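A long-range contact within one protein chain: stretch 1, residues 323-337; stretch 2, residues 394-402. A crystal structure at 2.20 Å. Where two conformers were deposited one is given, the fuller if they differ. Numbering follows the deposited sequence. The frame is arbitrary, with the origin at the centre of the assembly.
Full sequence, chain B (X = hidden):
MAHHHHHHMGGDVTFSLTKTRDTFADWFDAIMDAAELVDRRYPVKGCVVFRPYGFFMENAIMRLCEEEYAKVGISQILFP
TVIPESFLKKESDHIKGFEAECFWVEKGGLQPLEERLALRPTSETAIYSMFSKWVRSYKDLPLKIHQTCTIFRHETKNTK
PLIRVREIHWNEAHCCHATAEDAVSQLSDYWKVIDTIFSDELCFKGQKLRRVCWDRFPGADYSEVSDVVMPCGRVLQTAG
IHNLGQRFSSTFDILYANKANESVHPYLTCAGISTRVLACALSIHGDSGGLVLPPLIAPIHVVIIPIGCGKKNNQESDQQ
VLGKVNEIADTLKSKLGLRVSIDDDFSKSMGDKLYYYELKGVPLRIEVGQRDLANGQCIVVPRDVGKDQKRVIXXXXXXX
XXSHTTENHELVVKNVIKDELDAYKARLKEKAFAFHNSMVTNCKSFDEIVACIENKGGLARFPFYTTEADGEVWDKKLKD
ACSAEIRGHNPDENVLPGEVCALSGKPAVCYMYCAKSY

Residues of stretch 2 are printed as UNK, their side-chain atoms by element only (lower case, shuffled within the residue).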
ATOM      1  N   GLY B 323     -30.166   3.642 -20.640  1.00 41.22           N
ATOM      2  CA  GLY B 323     -29.435   2.714 -21.501  1.00 40.87           C
ATOM      3  C   GLY B 323     -28.193   3.309 -22.156  1.00 41.45           C
ATOM      4  O   GLY B 323     -27.148   2.658 -22.216  1.00 43.60           O
ATOM      5  N   LYS B 324     -28.297   4.538 -22.654  1.00 39.69           N
ATOM      6  CA  LYS B 324     -27.163   5.187 -23.315  1.00 40.50           C
ATOM      7  C   LYS B 324     -26.115   5.654 -22.306  1.00 39.99           C
ATOM      8  O   LYS B 324     -24.920   5.579 -22.579  1.00 38.38           O
ATOM      9  CB  LYS B 324     -27.631   6.366 -24.174  1.00 42.13           C
ATOM     10  CG  LYS B 324     -26.552   6.957 -25.091  1.00 42.63           C
ATOM     11  CD  LYS B 324     -26.134   6.016 -26.220  1.00 44.41           C
ATOM     12  CE  LYS B 324     -27.262   5.772 -27.215  1.00 45.26           C
ATOM     13  NZ  LYS B 324     -26.770   5.080 -28.437  1.00 48.22           N
ATOM     14  N   VAL B 325     -26.568   6.145 -21.152  1.00 39.83           N
ATOM     15  CA  VAL B 325     -25.669   6.480 -20.045  1.00 39.72           C
ATOM     16  C   VAL B 325     -24.747   5.297 -19.699  1.00 41.64           C
ATOM     17  O   VAL B 325     -23.558   5.493 -19.453  1.00 41.93           O
ATOM     18  CB  VAL B 325     -26.465   6.963 -18.797  1.00 39.97           C
ATOM     19  CG1 VAL B 325     -25.616   6.912 -17.530  1.00 37.14           C
ATOM     20  CG2 VAL B 325     -27.002   8.378 -19.027  1.00 36.16           C
ATOM     21  N   ASN B 326     -25.294   4.079 -19.715  1.00 42.48           N
ATOM     22  CA  ASN B 326     -24.514   2.865 -19.445  1.00 43.23           C
ATOM     23  C   ASN B 326     -23.485   2.557 -20.535  1.00 42.91           C
ATOM     24  O   ASN B 326     -22.357   2.183 -20.230  1.00 40.79           O
ATOM     25  CB  ASN B 326     -25.438   1.653 -19.238  1.00 43.24           C
ATOM     26  CG  ASN B 326     -26.243   1.735 -17.942  1.00 43.66           C
ATOM     27  OD1 ASN B 326     -25.782   2.275 -16.945  1.00 43.85           O
ATOM     28  ND2 ASN B 326     -27.452   1.183 -17.959  1.00 48.55           N
ATOM     29  N   GLU B 327     -23.872   2.721 -21.798  1.00 43.61           N
ATOM     30  CA  GLU B 327     -22.949   2.525 -22.920  1.00 44.56           C
ATOM     31  C   GLU B 327     -21.809   3.545 -22.912  1.00 43.76           C
ATOM     32  O   GLU B 327     -20.689   3.225 -23.315  1.00 42.33           O
ATOM     33  CB  GLU B 327     -23.682   2.608 -24.261  1.00 46.39           C
ATOM     34  CG  GLU B 327     -24.696   1.499 -24.508  1.00 49.74           C
ATOM     35  CD  GLU B 327     -25.469   1.707 -25.799  1.00 54.57           C
ATOM     36  OE1 GLU B 327     -24.842   2.098 -26.809  1.00 55.76           O
ATOM     37  OE2 GLU B 327     -26.700   1.488 -25.806  1.00 57.97           O
ATOM     38  N   ILE B 328     -22.105   4.776 -22.488  1.00 42.30           N
ATOM     39  CA  ILE B 328     -21.070   5.785 -22.285  1.00 41.13           C
ATOM     40  C   ILE B 328     -20.157   5.360 -21.130  1.00 40.09           C
ATOM     41  O   ILE B 328     -18.937   5.332 -21.279  1.00 38.49           O
ATOM     42  CB  ILE B 328     -21.667   7.178 -22.000  1.00 41.42           C
ATOM     43  CG1 ILE B 328     -22.350   7.732 -23.257  1.00 43.38           C
ATOM     44  CG2 ILE B 328     -20.593   8.146 -21.544  1.00 37.35           C
ATOM     45  CD1 ILE B 328     -22.948   9.121 -23.067  1.00 39.53           C
ATOM     46  N   ALA B 329     -20.752   5.007 -19.993  1.00 38.23           N
ATOM     47  CA  ALA B 329     -19.974   4.558 -18.840  1.00 37.62           C
ATOM     48  C   ALA B 329     -19.064   3.366 -19.183  1.00 37.40           C
ATOM     49  O   ALA B 329     -17.890   3.364 -18.818  1.00 38.25           O
ATOM     50  CB  ALA B 329     -20.891   4.221 -17.668  1.00 35.59           C
ATOM     51  N   ASP B 330     -19.604   2.377 -19.892  1.00 36.76           N
ATOM     52  CA  ASP B 330     -18.857   1.161 -20.226  1.00 39.72           C
ATOM     53  C   ASP B 330     -17.672   1.440 -21.152  1.00 39.60           C
ATOM     54  O   ASP B 330     -16.595   0.893 -20.953  1.00 38.14           O
ATOM     55  CB  ASP B 330     -19.776   0.093 -20.844  1.00 41.62           C
ATOM     56  CG  ASP B 330     -20.748  -0.516 -19.830  1.00 46.20           C
ATOM     57  OD1 ASP B 330     -20.450  -0.498 -18.616  1.00 48.67           O
ATOM     58  OD2 ASP B 330     -21.814  -1.024 -20.253  1.00 49.57           O
ATOM     59  N   THR B 331     -17.878   2.288 -22.157  1.00 39.74           N
ATOM     60  CA  THR B 331     -16.792   2.737 -23.032  1.00 39.59           C
ATOM     61  C   THR B 331     -15.697   3.483 -22.245  1.00 40.37           C
ATOM     62  O   THR B 331     -14.512   3.158 -22.358  1.00 38.34           O
ATOM     63  CB  THR B 331     -17.337   3.641 -24.152  1.00 39.75           C
ATOM     64  OG1 THR B 331     -18.206   2.876 -24.992  1.00 40.67           O
ATOM     65  CG2 THR B 331     -16.207   4.221 -24.999  1.00 39.77           C
ATOM     66  N   LEU B 332     -16.096   4.467 -21.441  1.00 40.89           N
ATOM     67  CA  LEU B 332     -15.134   5.234 -20.635  1.00 41.86           C
ATOM     68  C   LEU B 332     -14.340   4.353 -19.648  1.00 41.98           C
ATOM     69  O   LEU B 332     -13.154   4.597 -19.422  1.00 43.19           O
ATOM     70  CB  LEU B 332     -15.827   6.370 -19.878  1.00 40.80           C
ATOM     71  CG  LEU B 332     -16.562   7.433 -20.698  1.00 43.13           C
ATOM     72  CD1 LEU B 332     -17.038   8.540 -19.767  1.00 41.23           C
ATOM     73  CD2 LEU B 332     -15.703   8.001 -21.827  1.00 42.02           C
ATOM     74  N   LYS B 333     -14.980   3.336 -19.077  1.00 41.21           N
ATOM     75  CA  LYS B 333     -14.291   2.435 -18.145  1.00 43.09           C
ATOM     76  C   LYS B 333     -13.419   1.406 -18.877  1.00 43.83           C
ATOM     77  O   LYS B 333     -12.212   1.305 -18.623  1.00 40.60           O
ATOM     78  CB  LYS B 333     -15.290   1.717 -17.231  1.00 43.37           C
ATOM     79  CG  LYS B 333     -15.905   2.616 -16.165  1.00 46.66           C
ATOM     80  CD  LYS B 333     -16.694   1.822 -15.126  1.00 49.14           C
ATOM     81  CE  LYS B 333     -17.995   1.290 -15.692  1.00 51.68           C
ATOM     82  NZ  LYS B 333     -18.870   0.733 -14.621  1.00 55.21           N
ATOM     83  N   SER B 334     -14.032   0.666 -19.798  1.00 43.90           N
ATOM     84  CA  SER B 334     -13.381  -0.479 -20.435  1.00 46.22           C
ATOM     85  C   SER B 334     -12.276  -0.095 -21.420  1.00 45.93           C
ATOM     86  O   SER B 334     -11.212  -0.714 -21.422  1.00 45.59           O
ATOM     87  CB  SER B 334     -14.425  -1.355 -21.131  1.00 47.13           C
ATOM     88  OG  SER B 334     -15.499  -1.631 -20.250  1.00 50.15           O
ATOM     89  N   LYS B 335     -12.525   0.918 -22.247  1.00 45.66           N
ATOM     90  CA  LYS B 335     -11.574   1.305 -23.302  1.00 47.52           C
ATOM     91  C   LYS B 335     -10.528   2.333 -22.852  1.00 46.51           C
ATOM     92  O   LYS B 335      -9.421   2.357 -23.386  1.00 48.02           O
ATOM     93  CB  LYS B 335     -12.315   1.848 -24.535  1.00 48.07           C
ATOM     94  CG  LYS B 335     -12.974   0.787 -25.405  1.00 52.35           C
ATOM     95  CD  LYS B 335     -11.946  -0.043 -26.184  1.00 54.36           C
ATOM     96  CE  LYS B 335     -12.597  -0.811 -27.326  1.00 56.01           C
ATOM     97  NZ  LYS B 335     -11.806  -2.016 -27.713  1.00 56.54           N
ATOM     98  N   LEU B 336     -10.881   3.187 -21.892  1.00 44.71           N
ATOM     99  CA  LEU B 336      -9.993   4.264 -21.452  1.00 43.05           C
ATOM    100  C   LEU B 336      -9.451   4.087 -20.031  1.00 41.15           C
ATOM    101  O   LEU B 336      -8.509   4.775 -19.647  1.00 42.13           O
ATOM    102  CB  LEU B 336     -10.714   5.613 -21.559  1.00 43.99           C
ATOM    103  CG  LEU B 336     -11.303   5.966 -22.929  1.00 46.54           C
ATOM    104  CD1 LEU B 336     -12.159   7.237 -22.850  1.00 44.32           C
ATOM    105  CD2 LEU B 336     -10.194   6.114 -23.961  1.00 45.51           C
ATOM    106  N   GLY B 337     -10.047   3.189 -19.249  1.00 39.03           N
ATOM    107  CA  GLY B 337      -9.616   2.960 -17.868  1.00 39.00           C
ATOM    108  C   GLY B 337     -10.015   4.054 -16.888  1.00 38.74           C
ATOM    109  O   GLY B 337      -9.428   4.169 -15.815  1.00 38.61           O
ATOM    110  N   UNK B 394     -21.193  15.557 -29.419  1.00 37.84           N
ATOM    111  CA  UNK B 394     -22.002  14.450 -29.922  1.00 36.64           C
ATOM    112  C   UNK B 394     -21.706  13.161 -29.163  1.00 34.82           C
ATOM    113  O   UNK B 394     -20.564  12.933 -28.790  1.00 34.54           O
ATOM    114  c   UNK B 394     -20.535  16.298 -30.514  1.00 37.50           C
ATOM    115  c   UNK B 394     -21.143  15.708 -31.754  1.00 37.21           C
ATOM    116  c   UNK B 394     -21.562  14.331 -31.386  1.00 36.52           C
ATOM    117  N   UNK B 395     -22.730  12.343 -28.932  1.00 35.15           N
ATOM    118  CA  UNK B 395     -22.577  11.095 -28.193  1.00 35.81           C
ATOM    119  C   UNK B 395     -21.652  10.150 -28.944  1.00 37.03           C
ATOM    120  O   UNK B 395     -20.825   9.477 -28.331  1.00 35.85           O
ATOM    121  c   UNK B 395     -23.733   8.996 -27.353  1.00 38.08           C
ATOM    122  c   UNK B 395     -26.134  10.635 -26.647  1.00 42.37           C
ATOM    123  c   UNK B 395     -24.766  11.225 -26.933  1.00 40.26           C
ATOM    124  c   UNK B 395     -23.937  10.405 -27.924  1.00 37.49           C
ATOM    125  N   UNK B 396     -21.791  10.118 -30.271  1.00 36.84           N
ATOM    126  CA  UNK B 396     -20.925   9.316 -31.135  1.00 35.64           C
ATOM    127  C   UNK B 396     -19.446   9.659 -30.932  1.00 34.76           C
ATOM    128  O   UNK B 396     -18.613   8.766 -30.810  1.00 35.41           O
ATOM    129  c   UNK B 396     -21.286   9.504 -32.625  1.00 36.06           C
ATOM    130  o   UNK B 396     -21.197  10.891 -32.966  1.00 33.05           O
ATOM    131  c   UNK B 396     -22.703   8.993 -32.914  1.00 36.07           C
ATOM    132  N   UNK B 397     -19.132  10.951 -30.881  1.00 34.28           N
ATOM    133  CA  UNK B 397     -17.759  11.411 -30.628  1.00 33.63           C
ATOM    134  C   UNK B 397     -17.268  10.928 -29.260  1.00 34.11           C
ATOM    135  O   UNK B 397     -16.159  10.417 -29.144  1.00 30.74           O
ATOM    136  c   UNK B 397     -16.266  13.499 -30.786  0.60 35.23           C
ATOM    137  c   UNK B 397     -16.229  15.001 -31.031  0.60 37.23           C
ATOM    138  o   UNK B 397     -15.262  15.653 -30.577  0.60 37.07           O
ATOM    139  c   UNK B 397     -17.682  12.939 -30.722  0.60 34.28           C
ATOM    140  o   UNK B 397     -17.155  15.534 -31.685  0.60 39.71           O
ATOM    141  N   UNK B 398     -18.106  11.082 -28.234  1.00 35.09           N
ATOM    142  CA  UNK B 398     -17.787  10.605 -26.885  1.00 35.28           C
ATOM    143  C   UNK B 398     -17.488   9.093 -26.844  1.00 37.97           C
ATOM    144  O   UNK B 398     -16.629   8.654 -26.072  1.00 39.79           O
ATOM    145  c   UNK B 398     -18.746  10.238 -24.570  1.00 30.58           C
ATOM    146  c   UNK B 398     -18.910  10.973 -25.880  1.00 34.12           C
ATOM    147  c   UNK B 398     -18.938  12.485 -25.650  1.00 35.33           C
ATOM    148  N   UNK B 399     -18.182   8.314 -27.675  1.00 39.46           N
ATOM    149  CA  UNK B 399     -17.949   6.865 -27.770  1.00 40.42           C
ATOM    150  C   UNK B 399     -16.742   6.538 -28.674  1.00 39.43           C
ATOM    151  O   UNK B 399     -16.227   5.419 -28.645  1.00 38.33           O
ATOM    152  c   UNK B 399     -21.128   3.805 -26.896  1.00 47.16           C
ATOM    153  c   UNK B 399     -20.509   6.430 -27.574  1.00 47.13           C
ATOM    154  s   UNK B 399     -20.829   5.394 -26.133  1.00 50.27           S
ATOM    155  c   UNK B 399     -19.190   6.148 -28.319  1.00 41.38           C
ATOM    156  N   UNK B 400     -16.301   7.513 -29.469  1.00 37.29           N
ATOM    157  CA  UNK B 400     -15.208   7.324 -30.421  1.00 35.06           C
ATOM    158  C   UNK B 400     -13.870   7.160 -29.703  1.00 35.71           C
ATOM    159  O   UNK B 400     -13.447   8.044 -28.959  1.00 37.39           O
ATOM    160  c   UNK B 400     -14.018   8.471 -32.411  1.00 34.17           C
ATOM    161  c   UNK B 400     -13.000   9.884 -34.255  1.00 40.85           C
ATOM    162  c   UNK B 400     -14.190   9.654 -33.353  1.00 38.39           C
ATOM    163  c   UNK B 400     -15.141   8.506 -31.389  1.00 32.65           C
ATOM    164  n   UNK B 400     -13.282  10.984 -35.245  1.00 41.00           N
ATOM    165  N   UNK B 401     -13.227   6.019 -29.943  1.00 35.66           N
ATOM    166  CA  UNK B 401     -11.932   5.686 -29.369  1.00 36.16           C
ATOM    167  C   UNK B 401     -11.016   5.221 -30.496  1.00 37.03           C
ATOM    168  O   UNK B 401     -11.374   4.315 -31.252  1.00 35.79           O
ATOM    169  c   UNK B 401     -13.010   4.981 -27.183  1.00 34.38           C
ATOM    170  c   UNK B 401     -10.695   4.169 -27.756  1.00 37.62           C
ATOM    171  c   UNK B 401     -12.063   4.556 -28.315  1.00 36.93           C
ATOM    172  N   UNK B 402      -9.857   5.866 -30.623  1.00 37.51           N
ATOM    173  CA  UNK B 402      -8.828   5.439 -31.560  1.00 40.30           C
ATOM    174  C   UNK B 402      -7.577   5.030 -30.776  1.00 40.16           C
ATOM    175  O   UNK B 402      -7.285   5.580 -29.710  1.00 40.74           O
ATOM    176  o   UNK B 402      -7.889   7.654 -31.975  1.00 45.05           O
ATOM    177  c   UNK B 402      -8.508   6.535 -32.585  1.00 40.69           C
TER

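Position 394 carries three carbons that close a ring onto its own backbone N, and none of them reaches stretch 1. Such a ring is Pro394. It sits at the N-cap, where its O accepts the N of position 398 at 3.1 Å and starts the short helix.

Position 395 has four carbons, forked at the first, with one arm two carbons long. Its CB points toward stretch 1, where the fork meets the side chains of Lys324 and Ile328. This is Ile395: its CG2 lies 4.0 Å from CD of Lys324, so the aliphatic part of a lysine serves as apolar cover, and 4.4 Å from CD1 of Ile328.

At 396 one carbon bears an oxygen and a carbon, out of reach of stretch 1: Thr396. At 397 three carbons in a row end in two oxygens, again out of reach: Glu397. Both polar side chains are kept off the contact.

Position 398 has one carbon bearing two more, its CB toward the longer helix, and one of the outer carbons packs on Ile328. It is Val398, whose CG1 lies 4.1 Å from CG2 of Ile328.

Position 399 shows an unbranched chain of two carbons, a sulfur and a last carbon. Its CB points sideways, but the end comes nearer: the sulfur lies against Glu327 and Ile328 and the last carbon beside Thr331. The chain fits Met399 alone, bent by three m rotamers. SD comes 3.6 Å from O of Glu327 and 3.9 Å from CA of Ile328, while CE lies 3.6 Å from OG1 of Thr331. That hydroxyl has its proton engaged within its own helix, OG1 of Thr331 donating to O of Glu327 at 3.0 Å, and the methyl packs beside it.

Position 400 carries four carbons in a row ending in nitrogen, the CB pointing away: Lys400, fully extended.

Position 401 is again one carbon bearing two, with its CB toward stretch 1, and the two outer carbons meet Thr331, Lys335 and Leu336. As Val401 it sets CG2 3.9 Å from CG2 of Thr331 and 4.2 Å from CB of Lys335, and CG1 4.3 Å from CD2 of Leu336.

Position 402 has one carbon and one oxygen, out of reach: Ser402.

The rule is packing without hydrogen bonds across the stretches. The helix axes run 27° apart and approach to 10.3 Å, and side chains fill the gap, burying 483 Å² in all. Positions 395, 398 and 399 follow helical spacing onto one side; beyond the helix, Val401 extends the contact to Lys335 and Leu336. Ile328 touches three partners and Met399 has the most area covered by the other stretch, 89 Å², a flexible chain fitted against backbone and side chain alike.

Stretch 2 394-402: PITEVMKVS
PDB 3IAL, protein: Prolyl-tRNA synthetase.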